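Local coordinates for tail spike protein (Acinetobacter phage vB_AbaP_AS12, PDB 6EU4) that probably recognises and depolymerises the capsular polysaccharide of its Acinetobacter baumannii host, working as the trimeric tailspike of the phage, at residues A[525-528]-A[533-536]; A[512-517]-A[548-553]; A[563-566]-A[570-573]; A[428-433]-A[458-463]. One frame throughout, in Å; residues are numbered along the deposited sequence.

Contact 1 (A[525-528]-A[533-536]); sequences WSSA and SYNA
The backbone carbonyl of Trp525 takes two donors at once, one from each face of its plane. Asn535 ND2 reaches Trp525 O at 3.1 Å through a bent bond, with an N-H...O angle of 140°, while Ala536 N arrives from the opposite face, well above the carbonyl plane. In return Trp525 N gives Ala536 O a short and almost straight bond of 2.7 Å. These pairings belong to a beta hairpin: strands 520-526 and 535-542 run antiparallel, with Trp525-Ala536 the hydrogen-bonded pair and Ser526-Asn535 the non-hydrogen-bonded one. Toward the turn the exchange passes to a side chain. Ser527 N donates to Tyr534 O, and Tyr534 N is answered by Ser527 OG at 3.0 Å; a chi1 of 46° folds this hydroxyl between its own backbone N and carbonyl carbon, where it can meet the N-H of Tyr534. The Asn535 amide is saturated at both ends. Its OD1 accepts from Ser533 OG at 2.7 Å and from Arg491, while ND2 also donates to a water that Ser526 OG joins as a second donor at 2.7 Å. On the other face of the hairpin, Trp525 CE3 lies 4.0 Å from Ala536 CB, and the indole N-H leaves the pair altogether, donating to Gln523 OE1 of the second subunit.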
loop_
_atom_site.group_PDB
_atom_site.type_symbol
_atom_site.label_atom_id
_atom_site.label_comp_id
_atom_site.label_asym_id
_atom_site.label_seq_id
_atom_site.Cartn_x
_atom_site.Cartn_y
_atom_site.Cartn_z
ATOM N N TRP A 525 19.155 -7.457 -36.711
ATOM C CA TRP A 525 20.060 -7.006 -35.671
ATOM C C TRP A 525 20.288 -5.509 -35.827
ATOM O O TRP A 525 20.198 -4.954 -36.928
ATOM C CB TRP A 525 21.403 -7.721 -35.750
ATOM C CG TRP A 525 21.414 -9.181 -35.387
ATOM C CD1 TRP A 525 21.558 -9.696 -34.151
ATOM C CD2 TRP A 525 21.332 -10.307 -36.286
ATOM N NE1 TRP A 525 21.556 -11.071 -34.198
ATOM C CE2 TRP A 525 21.416 -11.470 -35.498
ATOM C CE3 TRP A 525 21.178 -10.440 -37.666
ATOM C CZ2 TRP A 525 21.395 -12.754 -36.052
ATOM C CZ3 TRP A 525 21.123 -11.721 -38.208
ATOM C CH2 TRP A 525 21.239 -12.852 -37.404
ATOM N N SER A 526 20.646 -4.875 -34.712
ATOM C CA SER A 526 20.852 -3.434 -34.677
ATOM C C SER A 526 21.802 -3.072 -33.548
ATOM O O SER A 526 21.816 -3.713 -32.494
ATOM C CB SER A 526 19.526 -2.703 -34.465
ATOM O OG SER A 526 19.751 -1.318 -34.380
ATOM N N SER A 527 22.534 -1.977 -33.735
ATOM C CA SER A 527 23.168 -1.350 -32.586
ATOM C C SER A 527 22.113 -0.837 -31.609
ATOM O O SER A 527 22.243 -1.020 -30.395
ATOM C CB SER A 527 24.087 -0.212 -33.041
ATOM O OG SER A 527 23.455 0.620 -34.007
ATOM N N ALA A 528 21.056 -0.218 -32.131
ATOM C CA ALA A 528 19.922 0.292 -31.354
ATOM C C ALA A 528 18.964 0.988 -32.301
ATOM O O ALA A 528 19.414 1.705 -33.204
ATOM C CB ALA A 528 20.362 1.273 -30.263
ATOM N N SER A 533 21.691 3.881 -37.248
ATOM C CA SER A 533 22.007 2.604 -36.614
ATOM C C SER A 533 22.823 1.729 -37.563
ATOM O O SER A 533 22.725 1.849 -38.787
ATOM C CB SER A 533 20.740 1.851 -36.189
ATOM O OG SER A 533 19.816 1.713 -37.262
ATOM N N TYR A 534 23.642 0.868 -36.969
ATOM C CA TYR A 534 24.170 -0.308 -37.649
ATOM C C TYR A 534 23.094 -1.378 -37.670
ATOM O O TYR A 534 22.376 -1.563 -36.681
ATOM C CB TYR A 534 25.395 -0.866 -36.920
ATOM C CG TYR A 534 26.564 0.055 -36.908
ATOM C CD1 TYR A 534 27.458 0.068 -37.963
ATOM C CD2 TYR A 534 26.797 0.916 -35.833
ATOM C CE1 TYR A 534 28.544 0.926 -37.964
ATOM C CE2 TYR A 534 27.875 1.769 -35.840
ATOM C CZ TYR A 534 28.742 1.761 -36.908
ATOM O OH TYR A 534 29.825 2.592 -36.950
ATOM N N ASN A 535 22.998 -2.104 -38.780
ATOM C CA ASN A 535 22.003 -3.164 -38.883
ATOM C C ASN A 535 22.533 -4.347 -39.675
ATOM O O ASN A 535 23.463 -4.238 -40.479
ATOM C CB ASN A 535 20.707 -2.676 -39.543
ATOM C CG ASN A 535 19.970 -1.656 -38.697
ATOM O OD1 ASN A 535 20.150 -0.450 -38.863
ATOM N ND2 ASN A 535 19.152 -2.135 -37.782
ATOM N N ALA A 536 21.900 -5.487 -39.431
ATOM C CA ALA A 536 22.071 -6.682 -40.247
ATOM C C ALA A 536 20.748 -7.426 -40.254
ATOM O O ALA A 536 19.955 -7.310 -39.315
ATOM C CB ALA A 536 23.185 -7.573 -39.699
HETATM O O HOH W 1 17.627 -0.462 -35.872
#

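Contact 2 (A[512-517]-A[548-553]); sequences GFPSSG and TFWLRT
Thr548 OG1 is held by two partners, the indole NE1 of Trp550, which donates to it at 2.8 Å, and a water at 2.8 Å from the same oxygen. That water extends weakly to Ser515 OG, a thin polar link from strand 547-554 to the loop 512-517. The bond from NE1 helps to fix the rotation of the indole, and the indole offers one broad face to Pro514. There Pro514 CG sits 3.5 Å from the centroid of the five-membered ring, only 9° off its normal, a clear CH-pi contact, while Pro514 CB lies 3.5 Å from Trp550 CD2, near the fusion of the two rings. Further along the strand the extended side chain of Arg552 brings its guanidinium up to the loop, with Gly512 O over one face, 3.7 Å from Arg552 NH2. This oxygen is bonded instead by Trp563 NE1, and Arg552 NH2 donates to Gln537 and Thr488. Tyr560 adds a cation-pi contact to the same arginine. Pro514 stands on the indole by its CB-CG edge; proline C-H groups set over a tryptophan face are a recurrent CH-pi pairing, and here it packs the loop between strands 496-501 and 520-526 against strand 547-554 of the mixed beta-sheet that follows the beta-helix.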
loop_
_atom_site.group_PDB
_atom_site.type_symbol
_atom_site.label_atom_id
_atom_site.label_comp_id
_atom_site.label_asym_id
_atom_site.label_seq_id
_atom_site.Cartn_x
_atom_site.Cartn_y
_atom_site.Cartn_z
ATOM N N GLY A 512 11.484 -4.709 -49.607
ATOM C CA GLY A 512 12.821 -5.011 -49.123
ATOM C C GLY A 512 13.179 -6.481 -49.072
ATOM O O GLY A 512 14.248 -6.823 -48.550
ATOM N N PHE A 513 12.344 -7.344 -49.585
ATOM C CA PHE A 513 12.633 -8.763 -49.514
ATOM C C PHE A 513 13.453 -9.203 -50.721
ATOM O O PHE A 513 13.308 -8.643 -51.816
ATOM C CB PHE A 513 11.335 -9.562 -49.448
ATOM C CG PHE A 513 10.592 -9.380 -48.150
ATOM C CD1 PHE A 513 9.658 -8.371 -48.006
ATOM C CD2 PHE A 513 10.844 -10.212 -47.073
ATOM C CE1 PHE A 513 8.984 -8.191 -46.812
ATOM C CE2 PHE A 513 10.170 -10.044 -45.871
ATOM C CZ PHE A 513 9.239 -9.034 -45.741
ATOM N N PRO A 514 14.317 -10.204 -50.565
ATOM C CA PRO A 514 15.225 -10.563 -51.669
ATOM C C PRO A 514 14.569 -11.399 -52.754
ATOM O O PRO A 514 15.010 -11.395 -53.910
ATOM C CB PRO A 514 16.335 -11.352 -50.965
ATOM C CG PRO A 514 15.672 -11.937 -49.771
ATOM C CD PRO A 514 14.677 -10.893 -49.317
ATOM N N SER A 515 13.527 -12.137 -52.388
ATOM C CA SER A 515 12.865 -13.075 -53.294
ATOM C C SER A 515 11.366 -12.977 -53.041
ATOM O O SER A 515 10.904 -13.238 -51.927
ATOM C CB SER A 515 13.391 -14.501 -53.068
ATOM O OG SER A 515 12.598 -15.482 -53.718
ATOM N N SER A 516 10.612 -12.544 -54.044
ATOM C CA SER A 516 9.227 -12.174 -53.803
ATOM C C SER A 516 8.315 -13.400 -53.790
ATOM O O SER A 516 8.629 -14.451 -54.358
ATOM C CB SER A 516 8.748 -11.203 -54.876
ATOM O OG SER A 516 8.750 -11.861 -56.132
ATOM N N GLY A 517 7.164 -13.248 -53.128
ATOM C CA GLY A 517 6.080 -14.197 -53.297
ATOM C C GLY A 517 6.148 -15.434 -52.435
ATOM O O GLY A 517 5.455 -16.418 -52.727
ATOM N N THR A 548 15.569 -20.377 -49.355
ATOM C CA THR A 548 16.805 -19.670 -49.631
ATOM C C THR A 548 17.117 -18.790 -48.430
ATOM O O THR A 548 16.216 -18.305 -47.738
ATOM C CB THR A 548 16.726 -18.835 -50.927
ATOM O OG1 THR A 548 15.582 -17.972 -50.910
ATOM C CG2 THR A 548 16.652 -19.748 -52.145
ATOM N N PHE A 549 18.411 -18.630 -48.173
ATOM C CA PHE A 549 18.920 -17.989 -46.968
ATOM C C PHE A 549 19.734 -16.766 -47.376
ATOM O O PHE A 549 20.608 -16.865 -48.240
ATOM C CB PHE A 549 19.786 -18.961 -46.174
ATOM C CG PHE A 549 19.186 -20.337 -46.010
ATOM C CD1 PHE A 549 18.134 -20.549 -45.136
ATOM C CD2 PHE A 549 19.713 -21.433 -46.686
ATOM C CE1 PHE A 549 17.586 -21.810 -44.977
ATOM C CE2 PHE A 549 19.167 -22.698 -46.516
ATOM C CZ PHE A 549 18.102 -22.879 -45.659
ATOM N N TRP A 550 19.484 -15.630 -46.719
ATOM C CA TRP A 550 19.983 -14.345 -47.180
ATOM C C TRP A 550 20.491 -13.504 -46.013
ATOM O O TRP A 550 19.843 -13.445 -44.961
ATOM C CB TRP A 550 18.880 -13.556 -47.881
ATOM C CG TRP A 550 18.216 -14.250 -49.043
ATOM C CD1 TRP A 550 17.216 -15.189 -48.985
ATOM C CD2 TRP A 550 18.477 -14.028 -50.431
ATOM N NE1 TRP A 550 16.853 -15.560 -50.252
ATOM C CE2 TRP A 550 17.602 -14.856 -51.159
ATOM C CE3 TRP A 550 19.364 -13.201 -51.131
ATOM C CZ2 TRP A 550 17.593 -14.894 -52.553
ATOM C CZ3 TRP A 550 19.341 -13.229 -52.523
ATOM C CH2 TRP A 550 18.469 -14.081 -53.216
ATOM N N LEU A 551 21.613 -12.807 -46.243
ATOM C CA LEU A 551 22.184 -11.854 -45.303
ATOM C C LEU A 551 22.368 -10.495 -45.965
ATOM O O LEU A 551 22.746 -10.412 -47.133
ATOM C CB LEU A 551 23.540 -12.331 -44.787
ATOM C CG LEU A 551 23.542 -13.623 -43.963
ATOM C CD1 LEU A 551 24.968 -14.013 -43.598
ATOM C CD2 LEU A 551 22.731 -13.480 -42.691
ATOM N N ARG A 552 22.149 -9.429 -45.201
ATOM C CA ARG A 552 22.595 -8.108 -45.634
ATOM C C ARG A 552 22.916 -7.259 -44.410
ATOM O O ARG A 552 22.521 -7.575 -43.293
ATOM C CB ARG A 552 21.560 -7.408 -46.515
ATOM C CG ARG A 552 20.253 -6.987 -45.797
ATOM C CD ARG A 552 19.416 -6.069 -46.692
ATOM N NE ARG A 552 18.142 -5.755 -46.062
ATOM C CZ ARG A 552 17.184 -5.020 -46.618
ATOM N NH1 ARG A 552 17.334 -4.482 -47.827
ATOM N NH2 ARG A 552 16.058 -4.821 -45.954
ATOM N N THR A 553 23.677 -6.188 -44.636
ATOM C CA THR A 553 24.070 -5.270 -43.579
ATOM C C THR A 553 23.770 -3.846 -43.997
ATOM O O THR A 553 23.714 -3.520 -45.185
ATOM C CB THR A 553 25.564 -5.374 -43.255
ATOM O OG1 THR A 553 26.318 -5.181 -44.445
ATOM C CG2 THR A 553 25.897 -6.731 -42.651
HETATM O O HOH W 2 13.399 -18.575 -52.527
#

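Contact 3 (A[563-566]-A[570-573]); sequences WCRL and RDSL
Arg565 and Asp571 form a salt bridge through one nitrogen and one oxygen, Arg565 NH2 donating to Asp571 OD2 at 2.8 Å with an N-H...O angle of 164°. It spans the short connection by which the chain leaves strand 564-565, an outermost strand of the six-stranded mixed sheet within this chain, for the long loop that follows. Asp571 OD2 accepts the N-H on its syn lone pair and lies in the guanidinium plane. Guanidinium and carboxylate are nearly coplanar, 25° apart, although the two side chains cross at about a right angle. Both reach out with CG anti to the backbone N, and the arginine continues fully extended to NE, which lets its terminal group meet the aspartate six residues further along the chain. A water bridges the pair: it accepts from Arg565 NE at 3.2 Å and donates to Leu566 O at 2.9 Å. Farther out, the arginine lies along Thr548 and Trp550 of the adjacent strand and packs on Tyr569 of the second subunit, while Leu573 meets Leu573 of both other subunits around the trimer. The same water gives its other hydrogen to Asp571 OD2, at 2.7 Å, so that this oxygen accepts two bonds.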
loop_
_atom_site.group_PDB
_atom_site.type_symbol
_atom_site.label_atom_id
_atom_site.label_comp_id
_atom_site.label_asym_id
_atom_site.label_seq_id
_atom_site.Cartn_x
_atom_site.Cartn_y
_atom_site.Cartn_z
ATOM N N TRP A 563 21.484 -7.717 -50.797
ATOM C CA TRP A 563 21.268 -9.027 -50.194
ATOM C C TRP A 563 22.252 -10.060 -50.748
ATOM O O TRP A 563 22.581 -10.056 -51.940
ATOM C CB TRP A 563 19.851 -9.509 -50.482
ATOM C CG TRP A 563 18.759 -8.936 -49.644
ATOM C CD1 TRP A 563 17.815 -8.027 -50.040
ATOM C CD2 TRP A 563 18.452 -9.268 -48.289
ATOM N NE1 TRP A 563 16.949 -7.774 -49.014
ATOM C CE2 TRP A 563 17.313 -8.518 -47.925
ATOM C CE3 TRP A 563 19.029 -10.118 -47.349
ATOM C CZ2 TRP A 563 16.736 -8.599 -46.663
ATOM C CZ3 TRP A 563 18.459 -10.203 -46.089
ATOM C CH2 TRP A 563 17.314 -9.433 -45.757
ATOM N N CYS A 564 22.657 -10.992 -49.877
ATOM C CA CYS A 564 23.628 -12.038 -50.184
ATOM C C CYS A 564 23.010 -13.405 -49.916
ATOM O O CYS A 564 22.714 -13.742 -48.762
ATOM C CB CYS A 564 24.892 -11.867 -49.342
ATOM S SG CYS A 564 25.756 -10.310 -49.675
ATOM N N ARG A 565 22.851 -14.199 -50.967
ATOM C CA ARG A 565 22.317 -15.550 -50.832
ATOM C C ARG A 565 23.420 -16.526 -50.444
ATOM O O ARG A 565 24.431 -16.637 -51.136
ATOM C CB ARG A 565 21.661 -15.980 -52.142
ATOM C CG ARG A 565 21.059 -17.379 -52.136
ATOM C CD ARG A 565 20.319 -17.627 -53.460
ATOM N NE ARG A 565 20.056 -19.038 -53.724
ATOM C CZ ARG A 565 19.148 -19.485 -54.596
ATOM N NH1 ARG A 565 18.404 -18.630 -55.292
ATOM N NH2 ARG A 565 18.976 -20.786 -54.773
ATOM N N LEU A 566 23.203 -17.260 -49.357
ATOM C CA LEU A 566 24.223 -18.162 -48.841
ATOM C C LEU A 566 24.346 -19.415 -49.695
ATOM O O LEU A 566 23.359 -19.961 -50.198
ATOM C CB LEU A 566 23.912 -18.560 -47.400
ATOM C CG LEU A 566 23.845 -17.419 -46.384
ATOM C CD1 LEU A 566 23.658 -17.989 -44.990
ATOM C CD2 LEU A 566 25.103 -16.570 -46.457
ATOM N N ARG A 570 23.090 -28.281 -50.239
ATOM C CA ARG A 570 21.884 -28.802 -50.866
ATOM C C ARG A 570 21.402 -27.876 -51.988
ATOM O O ARG A 570 20.216 -27.846 -52.320
ATOM C CB ARG A 570 20.829 -29.021 -49.778
ATOM C CG ARG A 570 19.618 -29.790 -50.166
ATOM C CD ARG A 570 18.782 -30.143 -48.923
ATOM N NE ARG A 570 19.522 -30.802 -47.844
ATOM C CZ ARG A 570 19.745 -32.112 -47.761
ATOM N NH1 ARG A 570 19.344 -32.939 -48.718
ATOM N NH2 ARG A 570 20.400 -32.601 -46.725
ATOM N N ASP A 571 22.325 -27.110 -52.578
ATOM C CA ASP A 571 22.008 -26.187 -53.665
ATOM C C ASP A 571 23.211 -26.079 -54.596
ATOM O O ASP A 571 24.357 -26.290 -54.190
ATOM C CB ASP A 571 21.625 -24.809 -53.089
ATOM C CG ASP A 571 20.921 -23.897 -54.096
ATOM O OD1 ASP A 571 20.533 -24.358 -55.193
ATOM O OD2 ASP A 571 20.742 -22.698 -53.769
ATOM N N SER A 572 22.935 -25.794 -55.867
ATOM C CA SER A 572 23.986 -25.366 -56.775
ATOM C C SER A 572 24.518 -24.003 -56.316
ATOM O O SER A 572 23.924 -23.325 -55.470
ATOM C CB SER A 572 23.455 -25.282 -58.205
ATOM O OG SER A 572 23.012 -26.554 -58.682
ATOM N N LEU A 573 25.646 -23.601 -56.878
ATOM C CA LEU A 573 26.260 -22.308 -56.564
ATOM C C LEU A 573 26.129 -21.428 -57.802
ATOM O O LEU A 573 26.963 -21.497 -58.710
ATOM C CB LEU A 573 27.720 -22.475 -56.150
ATOM C CG LEU A 573 27.999 -23.176 -54.813
ATOM C CD1 LEU A 573 27.807 -24.669 -54.930
ATOM C CD2 LEU A 573 29.425 -22.867 -54.366
HETATM O O HOH W 3 22.394 -20.901 -52.716
#

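Contact 4 (A[428-433]-A[458-463]); sequences EEIGIS and VRYQDG
Ile430 sets its CG2 methyl squarely on the ring of Tyr460, 3.6 Å from the ring centroid and 14° off the normal, a CH-pi contact between two strands at the end of the beta-helix. Strand 430-432 continues its parallel stacking by pairing with 443-445, whereas strand 458-462 turns back antiparallel to 450-455 and also pairs in parallel with a strand of the third subunit, which carries the sheet across the interface. No hydrogen bond joins the two segments; side chains bridge them. The closest pair is Ile430 CG2 and Tyr460 CD1 at 3.6 Å, and the other branch of the isoleucine reaches the root of the tyrosine, with Ile430 CD1 3.9 Å from Tyr460 CB. CG1 stands anti to the backbone N (chi1 172°), placing CG2 between the N and the carbonyl carbon and turning it to the aromatic face. A second layer surrounds these side chains. Val443, Tyr445, Ala453 and Val455 pack round Ile430, Val455 also touches Tyr460, and Val470 of the third subunit lies against the same tyrosine. Two residues further along each strand the contact becomes looser and half polar. Asp462 accepts no bond from the 428-433 segment; its OD2 is hydrogen-bonded to Tyr445 OH, and Ile432 CD1 crosses beside that oxygen at 4.1 Å.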
loop_
_atom_site.group_PDB
_atom_site.type_symbol
_atom_site.label_atom_id
_atom_site.label_comp_id
_atom_site.label_asym_id
_atom_site.label_seq_id
_atom_site.Cartn_x
_atom_site.Cartn_y
_atom_site.Cartn_z
ATOM N N GLU A 428 -1.743 7.237 -27.477
ATOM C CA GLU A 428 -1.452 7.392 -28.893
ATOM C C GLU A 428 -0.027 7.058 -29.298
ATOM O O GLU A 428 0.172 6.507 -30.388
ATOM C CB GLU A 428 -1.782 8.815 -29.326
ATOM C CG GLU A 428 -3.246 9.128 -29.141
ATOM C CD GLU A 428 -3.640 10.434 -29.777
ATOM O OE1 GLU A 428 -3.628 10.530 -31.028
ATOM O OE2 GLU A 428 -3.937 11.369 -29.017
ATOM N N GLU A 429 0.976 7.397 -28.493
ATOM C CA GLU A 429 2.359 7.187 -28.918
ATOM C C GLU A 429 3.265 7.420 -27.722
ATOM O O GLU A 429 2.845 7.943 -26.681
ATOM C CB GLU A 429 2.750 8.105 -30.083
ATOM C CG GLU A 429 2.723 9.588 -29.734
ATOM C CD GLU A 429 3.012 10.502 -30.925
ATOM O OE1 GLU A 429 3.083 10.006 -32.071
ATOM O OE2 GLU A 429 3.160 11.728 -30.714
ATOM N N ILE A 430 4.523 7.029 -27.888
ATOM C CA ILE A 430 5.546 7.250 -26.874
ATOM C C ILE A 430 6.861 7.492 -27.600
ATOM O O ILE A 430 7.166 6.818 -28.591
ATOM C CB ILE A 430 5.635 6.064 -25.887
ATOM C CG1 ILE A 430 6.831 6.216 -24.945
ATOM C CG2 ILE A 430 5.692 4.723 -26.599
ATOM C CD1 ILE A 430 6.689 5.351 -23.698
ATOM N N GLY A 431 7.628 8.474 -27.139
ATOM C CA GLY A 431 8.931 8.692 -27.755
ATOM C C GLY A 431 9.678 9.874 -27.176
ATOM O O GLY A 431 9.145 10.673 -26.393
ATOM N N ILE A 432 10.938 9.963 -27.593
ATOM C CA ILE A 432 11.801 11.078 -27.233
ATOM C C ILE A 432 11.272 12.349 -27.866
ATOM O O ILE A 432 10.882 12.358 -29.041
ATOM C CB ILE A 432 13.235 10.793 -27.700
ATOM C CG1 ILE A 432 13.794 9.598 -26.933
ATOM C CG2 ILE A 432 14.118 12.022 -27.504
ATOM C CD1 ILE A 432 15.066 9.046 -27.514
ATOM N N SER A 433 11.284 13.442 -27.108
ATOM C CA SER A 433 10.781 14.708 -27.614
ATOM C C SER A 433 11.607 15.871 -27.091
ATOM O O SER A 433 11.969 15.899 -25.912
ATOM C CB SER A 433 9.327 14.923 -27.183
ATOM O OG SER A 433 8.841 16.176 -27.644
ATOM N N VAL A 458 2.257 -2.745 -25.478
ATOM C CA VAL A 458 3.690 -2.910 -25.711
ATOM C C VAL A 458 4.456 -2.177 -24.622
ATOM O O VAL A 458 4.185 -1.003 -24.352
ATOM C CB VAL A 458 4.094 -2.386 -27.097
ATOM C CG1 VAL A 458 5.612 -2.519 -27.332
ATOM C CG2 VAL A 458 3.314 -3.097 -28.174
ATOM N N ARG A 459 5.410 -2.860 -24.009
ATOM C CA ARG A 459 6.199 -2.276 -22.937
ATOM C C ARG A 459 7.402 -1.575 -23.553
ATOM O O ARG A 459 8.198 -2.204 -24.256
ATOM C CB ARG A 459 6.652 -3.349 -21.953
ATOM C CG ARG A 459 7.346 -2.793 -20.728
ATOM C CD ARG A 459 7.766 -3.921 -19.796
ATOM N NE ARG A 459 8.254 -3.443 -18.516
ATOM C CZ ARG A 459 8.471 -4.230 -17.465
ATOM N NH1 ARG A 459 8.245 -5.546 -17.555
ATOM N NH2 ARG A 459 8.920 -3.714 -16.326
ATOM N N TYR A 460 7.525 -0.279 -23.293
ATOM C CA TYR A 460 8.648 0.525 -23.755
ATOM C C TYR A 460 9.532 0.862 -22.570
ATOM O O TYR A 460 9.066 1.457 -21.592
ATOM C CB TYR A 460 8.149 1.800 -24.435
ATOM C CG TYR A 460 7.379 1.509 -25.693
ATOM C CD1 TYR A 460 5.998 1.271 -25.661
ATOM C CD2 TYR A 460 8.036 1.432 -26.918
ATOM C CE1 TYR A 460 5.301 0.989 -26.816
ATOM C CE2 TYR A 460 7.343 1.153 -28.078
ATOM C CZ TYR A 460 5.981 0.923 -28.018
ATOM O OH TYR A 460 5.324 0.642 -29.178
ATOM N N GLN A 461 10.804 0.487 -22.662
ATOM C CA GLN A 461 11.807 0.827 -21.666
ATOM C C GLN A 461 12.937 1.602 -22.340
ATOM O O GLN A 461 13.485 1.156 -23.360
ATOM C CB GLN A 461 12.363 -0.437 -20.992
ATOM C CG GLN A 461 11.330 -1.257 -20.238
ATOM C CD GLN A 461 11.913 -2.523 -19.640
ATOM O OE1 GLN A 461 12.558 -3.303 -20.330
ATOM N NE2 GLN A 461 11.698 -2.725 -18.354
ATOM N N ASP A 462 13.294 2.748 -21.766
ATOM C CA ASP A 462 14.375 3.555 -22.320
ATOM C C ASP A 462 14.991 4.394 -21.210
ATOM O O ASP A 462 14.345 4.707 -20.212
ATOM C CB ASP A 462 13.836 4.442 -23.444
ATOM C CG ASP A 462 14.910 4.913 -24.418
ATOM O OD1 ASP A 462 16.094 4.560 -24.259
ATOM O OD2 ASP A 462 14.546 5.645 -25.364
ATOM N N GLY A 463 16.247 4.777 -21.395
ATOM C CA GLY A 463 16.891 5.700 -20.484
ATOM C C GLY A 463 17.933 5.004 -19.620
ATOM O O GLY A 463 18.077 3.780 -19.620
#

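How the contacts relate
The four contacts follow the long axis of the trimeric spike toward its C-terminal end. Contact 4 belongs to the end of the beta-helix, and its centre lies about 19 Å from that of contact 1, with no touch between them. Contacts 1, 2 and 3 share the mixed sheet beyond. Contact 1 lies within the chain span of contact 2, their centres about 17 Å apart, and they meet where Ala536 CB packs 3.7 Å from Arg552 O. Contacts 2 and 3, about 11 Å apart at their centres, are joined by probable backbone hydrogen bonds, Cys564 N to Leu551 O at 2.8 Å among them. Contacts 3 and 4 stand farthest apart, about 40 Å between centres.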